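Local coordinates for GrgF (Penicillium sp. sh18, PDB 6LZH), which acts as a polyketide transferase of the alpha/beta hydrolase fold in gregatin A biosynthesis, where it probably joins two polyketide chains by Claisen condensation, at residues L19-W24 against L64-R69; V11-L16 against H92-W97; Q86-L91 against G118-A123; F41-D46 against I201-R206. All coordinates share one frame; numbering follows the deposited sequence.

Contact 1 (L19-W24 against L64-R69); sequences LTLRGW and LLYDPR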
loop_
_atom_site.group_PDB
_atom_site.type_symbol
_atom_site.label_atom_id
_atom_site.label_comp_id
_atom_site.label_asym_id
_atom_site.label_seq_id
_atom_site.Cartn_x
_atom_site.Cartn_y
_atom_site.Cartn_z
ATOM N N LEU A 19 13.167 -9.919 -7.322
ATOM C CA LEU A 19 12.503 -10.980 -8.064
ATOM C C LEU A 19 12.885 -10.934 -9.537
ATOM O O LEU A 19 13.146 -9.864 -10.088
ATOM C CB LEU A 19 10.984 -10.842 -7.955
ATOM C CG LEU A 19 10.450 -10.747 -6.533
ATOM C CD1 LEU A 19 9.052 -10.229 -6.568
ATOM C CD2 LEU A 19 10.503 -12.117 -5.907
ATOM N N THR A 20 12.872 -12.106 -10.181
ATOM C CA THR A 20 12.932 -12.197 -11.634
ATOM C C THR A 20 11.514 -12.302 -12.180
ATOM O O THR A 20 10.776 -13.224 -11.827
ATOM C CB THR A 20 13.743 -13.412 -12.090
ATOM O OG1 THR A 20 15.092 -13.298 -11.632
ATOM C CG2 THR A 20 13.749 -13.485 -13.602
ATOM N N LEU A 21 11.131 -11.357 -13.022
ATOM C CA LEU A 21 9.878 -11.431 -13.757
ATOM C C LEU A 21 10.194 -11.842 -15.180
ATOM O O LEU A 21 11.212 -11.423 -15.737
ATOM C CB LEU A 21 9.158 -10.084 -13.767
ATOM C CG LEU A 21 8.875 -9.445 -12.405
ATOM C CD1 LEU A 21 7.977 -8.231 -12.594
ATOM C CD2 LEU A 21 8.248 -10.449 -11.435
ATOM N N ARG A 22 9.321 -12.640 -15.773
ATOM C CA ARG A 22 9.592 -13.193 -17.094
ATOM C C ARG A 22 8.452 -12.868 -18.037
ATOM O O ARG A 22 7.295 -12.740 -17.621
ATOM C CB ARG A 22 9.817 -14.719 -17.011
ATOM C CG ARG A 22 11.009 -15.089 -16.117
ATOM C CD ARG A 22 11.303 -16.595 -16.005
ATOM N NE ARG A 22 12.486 -16.820 -15.167
ATOM C CZ ARG A 22 12.471 -16.870 -13.834
ATOM N NH1 ARG A 22 11.337 -16.749 -13.161
ATOM N NH2 ARG A 22 13.599 -17.057 -13.162
ATOM N N GLY A 23 8.789 -12.736 -19.310
ATOM C CA GLY A 23 7.784 -12.361 -20.264
ATOM C C GLY A 23 8.288 -12.466 -21.680
ATOM O O GLY A 23 9.273 -13.156 -21.970
ATOM N N TRP A 24 7.592 -11.752 -22.548
ATOM C CA TRP A 24 7.795 -11.820 -23.981
ATOM C C TRP A 24 8.037 -10.423 -24.505
ATOM O O TRP A 24 7.339 -9.480 -24.125
ATOM C CB TRP A 24 6.578 -12.416 -24.704
ATOM C CG TRP A 24 6.396 -13.880 -24.508
ATOM C CD1 TRP A 24 7.383 -14.824 -24.396
ATOM C CD2 TRP A 24 5.155 -14.585 -24.422
ATOM N NE1 TRP A 24 6.827 -16.064 -24.235
ATOM C CE2 TRP A 24 5.461 -15.949 -24.245
ATOM C CE3 TRP A 24 3.807 -14.192 -24.463
ATOM C CZ2 TRP A 24 4.473 -16.930 -24.122
ATOM C CZ3 TRP A 24 2.828 -15.165 -24.342
ATOM C CH2 TRP A 24 3.168 -16.522 -24.172
ATOM N N LEU A 64 6.370 -5.222 -24.556
ATOM C CA LEU A 64 6.805 -6.084 -23.460
ATOM C C LEU A 64 5.557 -6.614 -22.763
ATOM O O LEU A 64 4.716 -5.835 -22.295
ATOM C CB LEU A 64 7.681 -5.323 -22.454
ATOM C CG LEU A 64 8.041 -6.112 -21.183
ATOM C CD1 LEU A 64 8.913 -7.370 -21.492
ATOM C CD2 LEU A 64 8.716 -5.219 -20.156
ATOM N N LEU A 65 5.420 -7.933 -22.714
ATOM C CA LEU A 65 4.281 -8.578 -22.072
ATOM C C LEU A 65 4.842 -9.544 -21.046
ATOM O O LEU A 65 5.547 -10.484 -21.417
ATOM C CB LEU A 65 3.440 -9.309 -23.130
ATOM C CG LEU A 65 2.237 -10.132 -22.736
ATOM C CD1 LEU A 65 1.356 -9.303 -21.838
ATOM C CD2 LEU A 65 1.476 -10.608 -23.999
ATOM N N TYR A 66 4.553 -9.328 -19.765
ATOM C CA TYR A 66 5.211 -10.147 -18.756
ATOM C C TYR A 66 4.248 -10.646 -17.689
ATOM O O TYR A 66 3.154 -10.108 -17.504
ATOM C CB TYR A 66 6.383 -9.402 -18.125
ATOM C CG TYR A 66 6.097 -8.218 -17.228
ATOM C CD1 TYR A 66 5.690 -8.399 -15.908
ATOM C CD2 TYR A 66 6.325 -6.925 -17.674
ATOM C CE1 TYR A 66 5.476 -7.332 -15.077
ATOM C CE2 TYR A 66 6.123 -5.828 -16.840
ATOM C CZ TYR A 66 5.698 -6.040 -15.538
ATOM O OH TYR A 66 5.493 -4.970 -14.691
ATOM N N ASP A 67 4.666 -11.726 -17.017
ATOM C CA ASP A 67 3.874 -12.298 -15.938
ATOM C C ASP A 67 4.162 -11.512 -14.669
ATOM O O ASP A 67 5.340 -11.346 -14.309
ATOM C CB ASP A 67 4.197 -13.789 -15.730
ATOM C CG ASP A 67 3.619 -14.676 -16.827
ATOM O OD1 ASP A 67 2.478 -14.425 -17.253
ATOM O OD2 ASP A 67 4.283 -15.645 -17.245
ATOM N N PRO A 68 3.149 -10.959 -14.010
ATOM C CA PRO A 68 3.387 -10.264 -12.740
ATOM C C PRO A 68 3.941 -11.223 -11.698
ATOM O O PRO A 68 3.955 -12.444 -11.868
ATOM C CB PRO A 68 1.998 -9.743 -12.347
ATOM C CG PRO A 68 1.216 -9.727 -13.633
ATOM C CD PRO A 68 1.736 -10.883 -14.429
ATOM N N ARG A 69 4.425 -10.642 -10.603
ATOM C CA ARG A 69 4.917 -11.418 -9.479
ATOM C C ARG A 69 3.949 -12.532 -9.105
ATOM O O ARG A 69 2.744 -12.302 -8.973
ATOM C CB ARG A 69 5.114 -10.495 -8.274
ATOM C CG ARG A 69 5.928 -11.134 -7.184
ATOM C CD ARG A 69 5.084 -11.856 -6.164
ATOM N NE ARG A 69 4.379 -10.947 -5.272
ATOM C CZ ARG A 69 3.564 -11.364 -4.313
ATOM N NH1 ARG A 69 2.949 -10.487 -3.521
ATOM N NH2 ARG A 69 3.354 -12.668 -4.155
#
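Leu-64 meets Trp-24 with its CA-H, which points at Trp-24 O, and with CD1, which lies near the same oxygen. Leu-65 makes two backbone hydrogen bonds with Trp-24. Leu-65 N donates to Trp-24 O (2.8 Å), and Trp-24 N donates to Leu-65 O (2.7 Å). CD2 of Leu-65 sits at the edge of the indole, 4.3 Å from Trp-24 CE3. Tyr-66 pairs with Gly-23 in an antiparallel non-hydrogen-bonded pair, with the two CA atoms only 3.7 Å apart. A chi1 of 69° places CG of Tyr-66 between the backbone N and the carbonyl carbon. From there the side chain runs obliquely across that of Leu-21, with Tyr-66 CE1 3.6 Å from Leu-21 CD1. Asp-67 N gives an almost straight bond to Arg-22 O (2.9 Å, 172° at the hydrogen). The Asp-67 carboxylate turns to Lys-45 in a salt bridge. At Arg-69, N is 3.9 Å from Leu-21 CD2, and CG packs against Leu-19 CD1. The guanidinium binds Gln-86 and Asp-81. The contact joins antiparallel strands 20-26 and 62-66 of the central sheet. Three backbone bonds fix the register, and the close approach at Gly-23 leaves no room for a CB there.

Contact 2 (V11-L16 against H92-W97); sequences VEFTTL and HDAVTW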
loop_
_atom_site.group_PDB
_atom_site.type_symbol
_atom_site.label_atom_id
_atom_site.label_comp_id
_atom_site.label_asym_id
_atom_site.label_seq_id
_atom_site.Cartn_x
_atom_site.Cartn_y
_atom_site.Cartn_z
ATOM N N VAL A 11 12.134 -13.018 -22.396
ATOM C CA VAL A 11 12.960 -12.044 -21.693
ATOM C C VAL A 11 12.672 -12.154 -20.198
ATOM O O VAL A 11 11.644 -12.686 -19.768
ATOM C CB VAL A 11 12.718 -10.586 -22.176
ATOM C CG1 VAL A 11 13.208 -10.371 -23.601
ATOM C CG2 VAL A 11 11.215 -10.208 -22.056
ATOM N N GLU A 12 13.605 -11.645 -19.398
ATOM C CA GLU A 12 13.363 -11.511 -17.973
ATOM C C GLU A 12 14.072 -10.264 -17.466
ATOM O O GLU A 12 15.001 -9.752 -18.092
ATOM C CB GLU A 12 13.796 -12.765 -17.193
ATOM C CG GLU A 12 15.087 -13.394 -17.622
ATOM C CD GLU A 12 15.430 -14.644 -16.814
ATOM O OE1 GLU A 12 14.671 -15.635 -16.867
ATOM O OE2 GLU A 12 16.471 -14.620 -16.134
ATOM N N PHE A 13 13.584 -9.744 -16.344
ATOM C CA PHE A 13 14.209 -8.570 -15.756
ATOM C C PHE A 13 14.014 -8.644 -14.252
ATOM O O PHE A 13 13.157 -9.386 -13.756
ATOM C CB PHE A 13 13.651 -7.255 -16.341
ATOM C CG PHE A 13 12.156 -7.045 -16.091
ATOM C CD1 PHE A 13 11.202 -7.639 -16.925
ATOM C CD2 PHE A 13 11.719 -6.242 -15.041
ATOM C CE1 PHE A 13 9.834 -7.439 -16.711
ATOM C CE2 PHE A 13 10.357 -6.027 -14.812
ATOM C CZ PHE A 13 9.412 -6.627 -15.648
ATOM N N THR A 14 14.838 -7.883 -13.532
ATOM C CA THR A 14 14.915 -7.960 -12.076
ATOM C C THR A 14 14.168 -6.791 -11.441
ATOM O O THR A 14 14.211 -5.665 -11.948
ATOM C CB THR A 14 16.383 -7.970 -11.631
ATOM O OG1 THR A 14 17.081 -8.999 -12.356
ATOM C CG2 THR A 14 16.507 -8.259 -10.138
ATOM N N THR A 15 13.473 -7.059 -10.333
ATOM C CA THR A 15 12.757 -6.001 -9.631
ATOM C C THR A 15 13.602 -5.451 -8.485
ATOM O O THR A 15 14.549 -6.089 -8.018
ATOM C CB THR A 15 11.423 -6.511 -9.075
ATOM O OG1 THR A 15 11.684 -7.493 -8.066
ATOM C CG2 THR A 15 10.579 -7.143 -10.175
ATOM N N LEU A 16 13.218 -4.265 -8.008
ATOM C CA LEU A 16 13.941 -3.670 -6.887
ATOM C C LEU A 16 13.962 -4.611 -5.686
ATOM O O LEU A 16 14.966 -4.686 -4.969
ATOM C CB LEU A 16 13.327 -2.321 -6.516
ATOM C CG LEU A 16 13.976 -1.487 -5.397
ATOM C CD1 LEU A 16 15.433 -1.147 -5.708
ATOM C CD2 LEU A 16 13.184 -0.221 -5.184
ATOM N N HIS A 92 7.540 0.291 -12.818
ATOM C CA HIS A 92 8.681 1.211 -12.836
ATOM C C HIS A 92 9.982 0.463 -13.141
ATOM O O HIS A 92 10.855 0.969 -13.858
ATOM C CB HIS A 92 8.828 1.939 -11.500
ATOM C CG HIS A 92 7.563 2.541 -10.968
ATOM N ND1 HIS A 92 6.563 3.028 -11.785
ATOM C CD2 HIS A 92 7.135 2.728 -9.694
ATOM C CE1 HIS A 92 5.578 3.501 -11.037
ATOM N NE2 HIS A 92 5.903 3.337 -9.765
ATOM N N ASP A 93 10.138 -0.738 -12.592
ATOM C CA ASP A 93 11.337 -1.518 -12.884
ATOM C C ASP A 93 11.330 -1.988 -14.333
ATOM O O ASP A 93 12.385 -2.054 -14.982
ATOM C CB ASP A 93 11.437 -2.711 -11.920
ATOM C CG ASP A 93 11.615 -2.273 -10.475
ATOM O OD1 ASP A 93 12.066 -1.123 -10.274
ATOM O OD2 ASP A 93 11.292 -3.073 -9.544
ATOM N N ALA A 94 10.148 -2.287 -14.864
ATOM C CA ALA A 94 10.049 -2.654 -16.273
ATOM C C ALA A 94 10.437 -1.487 -17.177
ATOM O O ALA A 94 11.163 -1.673 -18.160
ATOM C CB ALA A 94 8.627 -3.137 -16.580
ATOM N N VAL A 95 9.979 -0.271 -16.849
ATOM C CA VAL A 95 10.356 0.907 -17.632
ATOM C C VAL A 95 11.876 1.091 -17.605
ATOM O O VAL A 95 12.507 1.330 -18.642
ATOM C CB VAL A 95 9.619 2.156 -17.105
ATOM C CG1 VAL A 95 10.303 3.454 -17.582
ATOM C CG2 VAL A 95 8.136 2.135 -17.489
ATOM N N THR A 96 12.482 0.968 -16.419
ATOM C CA THR A 96 13.939 1.054 -16.278
ATOM C C THR A 96 14.643 0.067 -17.196
ATOM O O THR A 96 15.574 0.431 -17.922
ATOM C CB THR A 96 14.331 0.787 -14.823
ATOM O OG1 THR A 96 13.770 1.806 -13.995
ATOM C CG2 THR A 96 15.854 0.743 -14.649
ATOM N N TRP A 97 14.219 -1.195 -17.151
ATOM C CA TRP A 97 14.762 -2.222 -18.039
ATOM C C TRP A 97 14.577 -1.848 -19.507
ATOM O O TRP A 97 15.521 -1.918 -20.310
ATOM C CB TRP A 97 14.070 -3.554 -17.734
ATOM C CG TRP A 97 14.489 -4.687 -18.588
ATOM C CD1 TRP A 97 15.611 -5.452 -18.444
ATOM C CD2 TRP A 97 13.782 -5.215 -19.720
ATOM N NE1 TRP A 97 15.650 -6.423 -19.430
ATOM C CE2 TRP A 97 14.537 -6.295 -20.220
ATOM C CE3 TRP A 97 12.583 -4.878 -20.355
ATOM C CZ2 TRP A 97 14.136 -7.034 -21.331
ATOM C CZ3 TRP A 97 12.180 -5.614 -21.456
ATOM C CH2 TRP A 97 12.954 -6.682 -21.932
#
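Strand 9-14, at one margin of the central alpha/beta hydrolase sheet, packs here against helix 84-99, which lies on one face of that sheet. The axes of strand 11-14 and helix 92-97 approach to 8.6 Å. CB of Phe-13 stands over one face of the Trp-97 indole, 3.6 Å from the centroid of the five-membered ring, in a CH-pi contact. The planes of the Phe-13 ring and the five-membered ring lie at 29°, but the rings are slid apart and barely overlap. Trp-97 CG is anti to the backbone N (chi1 178°), which puts it 3.5 Å from Phe-13 CB. Farther along the indole, CZ2 lies 3.9 Å from Val-11 CB. The Phe-13 ring reaches Ala-94, with CZ 3.7 Å from Ala-94 CB. An alanine in place of Trp-97 would probably open a gap beside Val-11 and leave Phe-13 CB without its aromatic face. Near the end of the strand, Leu-16 N donates to Asp-93 OD2 (2.7 Å, 164° at the hydrogen), meeting it from above the carboxylate plane. The same oxygen forms a salt bridge with Arg-161 of the second subunit. One buried carboxylate thus links the turn after the strand to the dimer interface.

Contact 3 (Q86-L91 against G118-A123); sequences QQAEHL and GNVTLA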
loop_
_atom_site.group_PDB
_atom_site.type_symbol
_atom_site.label_atom_id
_atom_site.label_comp_id
_atom_site.label_asym_id
_atom_site.label_seq_id
_atom_site.Cartn_x
_atom_site.Cartn_y
_atom_site.Cartn_z
ATOM N N GLN A 86 2.688 -3.226 -5.249
ATOM C CA GLN A 86 3.942 -3.842 -5.681
ATOM C C GLN A 86 3.987 -3.980 -7.198
ATOM O O GLN A 86 5.047 -3.833 -7.816
ATOM C CB GLN A 86 4.109 -5.220 -5.041
ATOM C CG GLN A 86 5.407 -5.912 -5.467
ATOM C CD GLN A 86 5.494 -7.373 -5.033
ATOM O OE1 GLN A 86 4.508 -8.108 -5.071
ATOM N NE2 GLN A 86 6.685 -7.802 -4.645
ATOM N N GLN A 87 2.843 -4.305 -7.809
ATOM C CA GLN A 87 2.821 -4.526 -9.252
ATOM C C GLN A 87 3.058 -3.220 -9.992
ATOM O O GLN A 87 3.753 -3.194 -11.018
ATOM C CB GLN A 87 1.494 -5.178 -9.675
ATOM C CG GLN A 87 1.534 -5.780 -11.089
ATOM C CD GLN A 87 0.319 -6.633 -11.458
ATOM O OE1 GLN A 87 -0.296 -7.312 -10.601
ATOM N NE2 GLN A 87 -0.026 -6.614 -12.752
ATOM N N ALA A 88 2.510 -2.118 -9.472
ATOM C CA ALA A 88 2.823 -0.814 -10.043
ATOM C C ALA A 88 4.304 -0.514 -9.899
ATOM O O ALA A 88 4.931 0.009 -10.825
ATOM C CB ALA A 88 1.999 0.280 -9.354
ATOM N N GLU A 89 4.872 -0.801 -8.719
ATOM C CA GLU A 89 6.307 -0.611 -8.531
ATOM C C GLU A 89 7.092 -1.396 -9.568
ATOM O O GLU A 89 8.084 -0.904 -10.118
ATOM C CB GLU A 89 6.714 -1.049 -7.129
ATOM C CG GLU A 89 6.458 -0.027 -6.051
ATOM C CD GLU A 89 6.973 -0.523 -4.715
ATOM O OE1 GLU A 89 8.207 -0.569 -4.508
ATOM O OE2 GLU A 89 6.137 -0.910 -3.899
ATOM N N HIS A 90 6.653 -2.617 -9.851
ATOM C CA HIS A 90 7.374 -3.455 -10.797
ATOM C C HIS A 90 7.305 -2.884 -12.206
ATOM O O HIS A 90 8.229 -3.080 -12.995
ATOM C CB HIS A 90 6.826 -4.875 -10.732
ATOM C CG HIS A 90 7.243 -5.615 -9.502
ATOM N ND1 HIS A 90 6.728 -6.848 -9.159
ATOM C CD2 HIS A 90 8.135 -5.294 -8.530
ATOM C CE1 HIS A 90 7.283 -7.253 -8.030
ATOM N NE2 HIS A 90 8.142 -6.330 -7.629
ATOM N N LEU A 91 6.232 -2.153 -12.531
ATOM C CA LEU A 91 6.169 -1.479 -13.829
ATOM C C LEU A 91 7.206 -0.366 -13.934
ATOM O O LEU A 91 7.720 -0.102 -15.030
ATOM C CB LEU A 91 4.775 -0.915 -14.071
ATOM C CG LEU A 91 3.722 -1.920 -14.523
ATOM C CD1 LEU A 91 2.370 -1.221 -14.622
ATOM C CD2 LEU A 91 4.100 -2.542 -15.881
ATOM N N GLY A 118 -5.152 -2.697 -15.819
ATOM C CA GLY A 118 -5.424 -1.299 -16.084
ATOM C C GLY A 118 -5.407 -0.462 -14.830
ATOM O O GLY A 118 -5.029 0.708 -14.874
ATOM N N ASN A 119 -5.808 -1.053 -13.706
ATOM C CA ASN A 119 -5.649 -0.403 -12.412
ATOM C C ASN A 119 -4.171 -0.152 -12.129
ATOM O O ASN A 119 -3.760 0.975 -11.841
ATOM C CB ASN A 119 -6.288 -1.281 -11.334
ATOM C CG ASN A 119 -6.183 -0.692 -9.926
ATOM O OD1 ASN A 119 -5.097 -0.434 -9.427
ATOM N ND2 ASN A 119 -7.328 -0.522 -9.273
ATOM N N VAL A 120 -3.351 -1.191 -12.255
ATOM C CA VAL A 120 -1.912 -1.060 -11.993
ATOM C C VAL A 120 -1.259 -0.088 -12.980
ATOM O O VAL A 120 -0.345 0.673 -12.625
ATOM C CB VAL A 120 -1.278 -2.464 -12.042
ATOM C CG1 VAL A 120 0.223 -2.404 -12.102
ATOM C CG2 VAL A 120 -1.751 -3.294 -10.844
ATOM N N THR A 121 -1.691 -0.128 -14.243
ATOM C CA THR A 121 -1.178 0.799 -15.257
ATOM C C THR A 121 -1.439 2.256 -14.867
ATOM O O THR A 121 -0.536 3.100 -14.934
ATOM C CB THR A 121 -1.810 0.468 -16.621
ATOM O OG1 THR A 121 -1.256 -0.757 -17.131
ATOM C CG2 THR A 121 -1.545 1.581 -17.671
ATOM N N LEU A 122 -2.680 2.582 -14.480
ATOM C CA LEU A 122 -2.982 3.953 -14.073
ATOM C C LEU A 122 -2.165 4.368 -12.848
ATOM O O LEU A 122 -1.702 5.514 -12.751
ATOM C CB LEU A 122 -4.481 4.093 -13.793
ATOM C CG LEU A 122 -5.371 3.911 -15.028
ATOM C CD1 LEU A 122 -6.825 3.718 -14.655
ATOM C CD2 LEU A 122 -5.196 5.061 -16.034
ATOM N N ALA A 123 -1.997 3.459 -11.887
ATOM C CA ALA A 123 -1.236 3.812 -10.689
ATOM C C ALA A 123 0.226 4.053 -11.031
ATOM O O ALA A 123 0.850 4.984 -10.514
ATOM C CB ALA A 123 -1.365 2.703 -9.640
#
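Helix segments 86-91 and 118-123 pass with their axes 8.6 Å apart at closest approach, and their N-to-C directions differ by 59°. The CA atoms come nearest at Ala-88 and Val-120, 5.1 Å apart. No hydrogen bond crosses between the segments, so the contact is van der Waals packing. Val-120 is its main side chain. CG1, anti to the backbone N (chi1 167°), reaches the backbone of the other helix at Ala-88 N, 3.5 Å away. Leu-91 CD1 also approaches this methyl, to 3.5 Å. CG2 faces Gln-87, at 3.9 Å from its CB. The Gln-87 chain is extended beyond CG and crosses Val-120 at about a right angle. About one turn further on, Ala-123 CB meets Ala-88 CB at 4.2 Å. The small Ala-88 side chain is consistent with the close approach to Val-120. Thr-121 turns its CB away from helix 84-99, and its OG1 is hydrogen-bonded to Gly-117 O. Helix 116-127 follows directly after Cys-115, the probable catalytic nucleophile. The contact thus packs the helix that follows a probable nucleophile elbow, GxCxG in sequence, against its neighbour helix, as in the alpha/beta hydrolase fold.

Contact 4 (F41-D46 against I201-R206); sequences FNMPKD and IPVENR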
loop_
_atom_site.group_PDB
_atom_site.type_symbol
_atom_site.label_atom_id
_atom_site.label_comp_id
_atom_site.label_asym_id
_atom_site.label_seq_id
_atom_site.Cartn_x
_atom_site.Cartn_y
_atom_site.Cartn_z
ATOM N N PHE A 41 -7.020 -9.763 -13.994
ATOM C CA PHE A 41 -6.932 -10.168 -12.593
ATOM C C PHE A 41 -6.489 -11.617 -12.451
ATOM O O PHE A 41 -7.141 -12.532 -12.962
ATOM C CB PHE A 41 -8.287 -9.973 -11.922
ATOM C CG PHE A 41 -8.308 -10.380 -10.485
ATOM C CD1 PHE A 41 -7.841 -9.509 -9.504
ATOM C CD2 PHE A 41 -8.800 -11.625 -10.105
ATOM C CE1 PHE A 41 -7.856 -9.868 -8.172
ATOM C CE2 PHE A 41 -8.816 -11.997 -8.764
ATOM C CZ PHE A 41 -8.342 -11.107 -7.794
ATOM N N ASN A 42 -5.387 -11.825 -11.735
ATOM C CA ASN A 42 -4.878 -13.152 -11.423
ATOM C C ASN A 42 -4.545 -13.949 -12.676
ATOM O O ASN A 42 -4.536 -15.179 -12.641
ATOM C CB ASN A 42 -5.870 -13.938 -10.548
ATOM C CG ASN A 42 -5.194 -15.060 -9.771
ATOM O OD1 ASN A 42 -4.024 -14.953 -9.417
ATOM N ND2 ASN A 42 -5.922 -16.147 -9.532
ATOM N N MET A 43 -4.267 -13.260 -13.802
ATOM C CA MET A 43 -4.025 -13.938 -15.066
ATOM C C MET A 43 -2.568 -13.780 -15.510
ATOM O O MET A 43 -1.935 -12.751 -15.248
ATOM C CB MET A 43 -4.943 -13.387 -16.165
ATOM C CG MET A 43 -6.411 -13.818 -16.024
ATOM S SD MET A 43 -6.573 -15.634 -15.987
ATOM C CE MET A 43 -6.220 -16.064 -17.699
ATOM N N PRO A 44 -2.016 -14.785 -16.181
ATOM C CA PRO A 44 -0.700 -14.644 -16.808
ATOM C C PRO A 44 -0.820 -13.877 -18.125
ATOM O O PRO A 44 -1.903 -13.507 -18.568
ATOM C CB PRO A 44 -0.274 -16.096 -17.038
ATOM C CG PRO A 44 -1.571 -16.791 -17.337
ATOM C CD PRO A 44 -2.604 -16.117 -16.433
ATOM N N LYS A 45 0.332 -13.643 -18.747
ATOM C CA LYS A 45 0.417 -12.905 -20.002
ATOM C C LYS A 45 -0.175 -13.668 -21.188
ATOM O O LYS A 45 -0.344 -13.083 -22.267
ATOM C CB LYS A 45 1.883 -12.603 -20.289
ATOM C CG LYS A 45 2.645 -13.880 -20.606
ATOM C CD LYS A 45 4.126 -13.728 -20.395
ATOM C CE LYS A 45 4.846 -15.026 -20.735
ATOM N NZ LYS A 45 4.505 -16.082 -19.735
ATOM N N ASP A 46 -0.510 -14.945 -21.008
ATOM C CA ASP A 46 -0.638 -15.863 -22.142
ATOM C C ASP A 46 -1.903 -15.642 -22.971
ATOM O O ASP A 46 -1.900 -15.924 -24.175
ATOM C CB ASP A 46 -0.582 -17.306 -21.623
ATOM C CG ASP A 46 0.817 -17.716 -21.217
ATOM O OD1 ASP A 46 1.364 -17.101 -20.280
ATOM O OD2 ASP A 46 1.385 -18.639 -21.846
ATOM N N ILE A 201 -9.024 -20.993 -22.366
ATOM C CA ILE A 201 -8.022 -20.228 -21.630
ATOM C C ILE A 201 -7.943 -20.796 -20.217
ATOM O O ILE A 201 -8.964 -20.807 -19.506
ATOM C CB ILE A 201 -8.359 -18.735 -21.617
ATOM C CG1 ILE A 201 -8.187 -18.169 -23.031
ATOM C CG2 ILE A 201 -7.480 -18.020 -20.621
ATOM C CD1 ILE A 201 -9.161 -17.038 -23.396
ATOM N N PRO A 202 -6.789 -21.304 -19.785
ATOM C CA PRO A 202 -6.702 -21.869 -18.437
ATOM C C PRO A 202 -6.764 -20.766 -17.394
ATOM O O PRO A 202 -6.241 -19.663 -17.584
ATOM C CB PRO A 202 -5.348 -22.596 -18.432
ATOM C CG PRO A 202 -4.544 -21.937 -19.510
ATOM C CD PRO A 202 -5.507 -21.360 -20.515
ATOM N N VAL A 203 -7.443 -21.065 -16.296
ATOM C CA VAL A 203 -7.659 -20.106 -15.225
ATOM C C VAL A 203 -7.250 -20.754 -13.914
ATOM O O VAL A 203 -7.702 -21.860 -13.600
ATOM C CB VAL A 203 -9.128 -19.649 -15.162
ATOM C CG1 VAL A 203 -9.373 -18.846 -13.883
ATOM C CG2 VAL A 203 -9.490 -18.855 -16.409
ATOM N N GLU A 204 -6.393 -20.069 -13.158
ATOM C CA GLU A 204 -6.091 -20.455 -11.784
ATOM C C GLU A 204 -7.235 -19.956 -10.910
ATOM O O GLU A 204 -7.414 -18.747 -10.749
ATOM C CB GLU A 204 -4.744 -19.873 -11.356
ATOM C CG GLU A 204 -4.199 -20.408 -10.024
ATOM C CD GLU A 204 -4.208 -21.925 -9.940
ATOM O OE1 GLU A 204 -3.435 -22.583 -10.680
ATOM O OE2 GLU A 204 -4.988 -22.455 -9.124
ATOM N N ASN A 205 -8.037 -20.880 -10.375
ATOM C CA ASN A 205 -9.268 -20.528 -9.676
ATOM C C ASN A 205 -9.059 -20.305 -8.179
ATOM O O ASN A 205 -10.002 -20.487 -7.393
ATOM C CB ASN A 205 -10.331 -21.608 -9.911
ATOM C CG ASN A 205 -10.060 -22.874 -9.125
ATOM O OD1 ASN A 205 -8.909 -23.278 -8.956
ATOM N ND2 ASN A 205 -11.121 -23.504 -8.633
ATOM N N ARG A 206 -7.852 -19.923 -7.767
ATOM C CA ARG A 206 -7.543 -19.666 -6.370
ATOM C C ARG A 206 -6.762 -18.365 -6.261
ATOM O O ARG A 206 -5.968 -18.018 -7.139
ATOM C CB ARG A 206 -6.733 -20.819 -5.748
ATOM C CG ARG A 206 -7.362 -22.199 -5.933
ATOM C CD ARG A 206 -7.150 -23.099 -4.715
ATOM N NE ARG A 206 -8.349 -23.174 -3.880
ATOM C CZ ARG A 206 -8.364 -23.632 -2.632
ATOM N NH1 ARG A 206 -7.237 -24.061 -2.071
ATOM N NH2 ARG A 206 -9.501 -23.663 -1.943
HETATM O O HOH W 1 -6.980 -16.997 -12.644
#
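Met-43 and Asn-42 bury the largest areas in this contact between two loops, and Glu-204 comes next. The Met-43 chain is bent at chi2 and chi3, and the bends bring CE up to the 201-206 loop. Its CE methyl lies 3.7 Å from Ile-201 CG2 and 3.6 Å from Pro-202 O. SD is more distant from Val-203 CG2, at 4.4 Å. Asn-42 CG is anti to the backbone N (chi1 -158°), and from there ND2 donates to Arg-206 O (3.0 Å), in a bent bond of 135° at the hydrogen. The donor stands above the carbonyl plane. Beyond the two loops, ND2 is bonded to Tyr-175 OH and OD1 to Asn-80. Glu-204 takes part through its backbone carbonyl, whose oxygen lies 3.2 Å from Asn-42 ND2. A water bridges the backbones, donating to Asn-42 O at 3.0 Å and to Glu-204 O at 2.6 Å. An alanine in place of Asn-42 would probably leave Arg-206 O, Asn-80 and the Tyr-175 hydroxyl without these mates and leave the two loops joined mainly by the water and by Met-43. The Met-43 side chain lies about 7 Å from that of Cys-115, a probable active-site residue. The chemistry is thus mixed: the Asn-42 side-chain amide grips the Arg-206 carbonyl, a water joins the two backbones, and the Met-43 methyl rests against Ile-201 CG2 and the Pro-202 carbonyl.

Overall arrangement
From the N terminus, strand 9-14 comes first, and contact 2 closes its long loop at helix 84-99. Contact 1 falls within that loop, joining strands 20-26 and 62-66, and both contacts reach the same sheet. Contact 4 starts inside both loops, at 41-46, and ends far later at 201-206, so it crosses contacts 1 and 2. It touches contact 1 at the Lys-45 to Asp-67 salt bridge. Contact 3 closes a short loop from helix 84-99 to helix 116-127. It lies within the span of contact 4, follows contact 1 in series and crosses contact 2 on the shared helix. Together they tie sheet margin, helix layer and the loops near the probable active site.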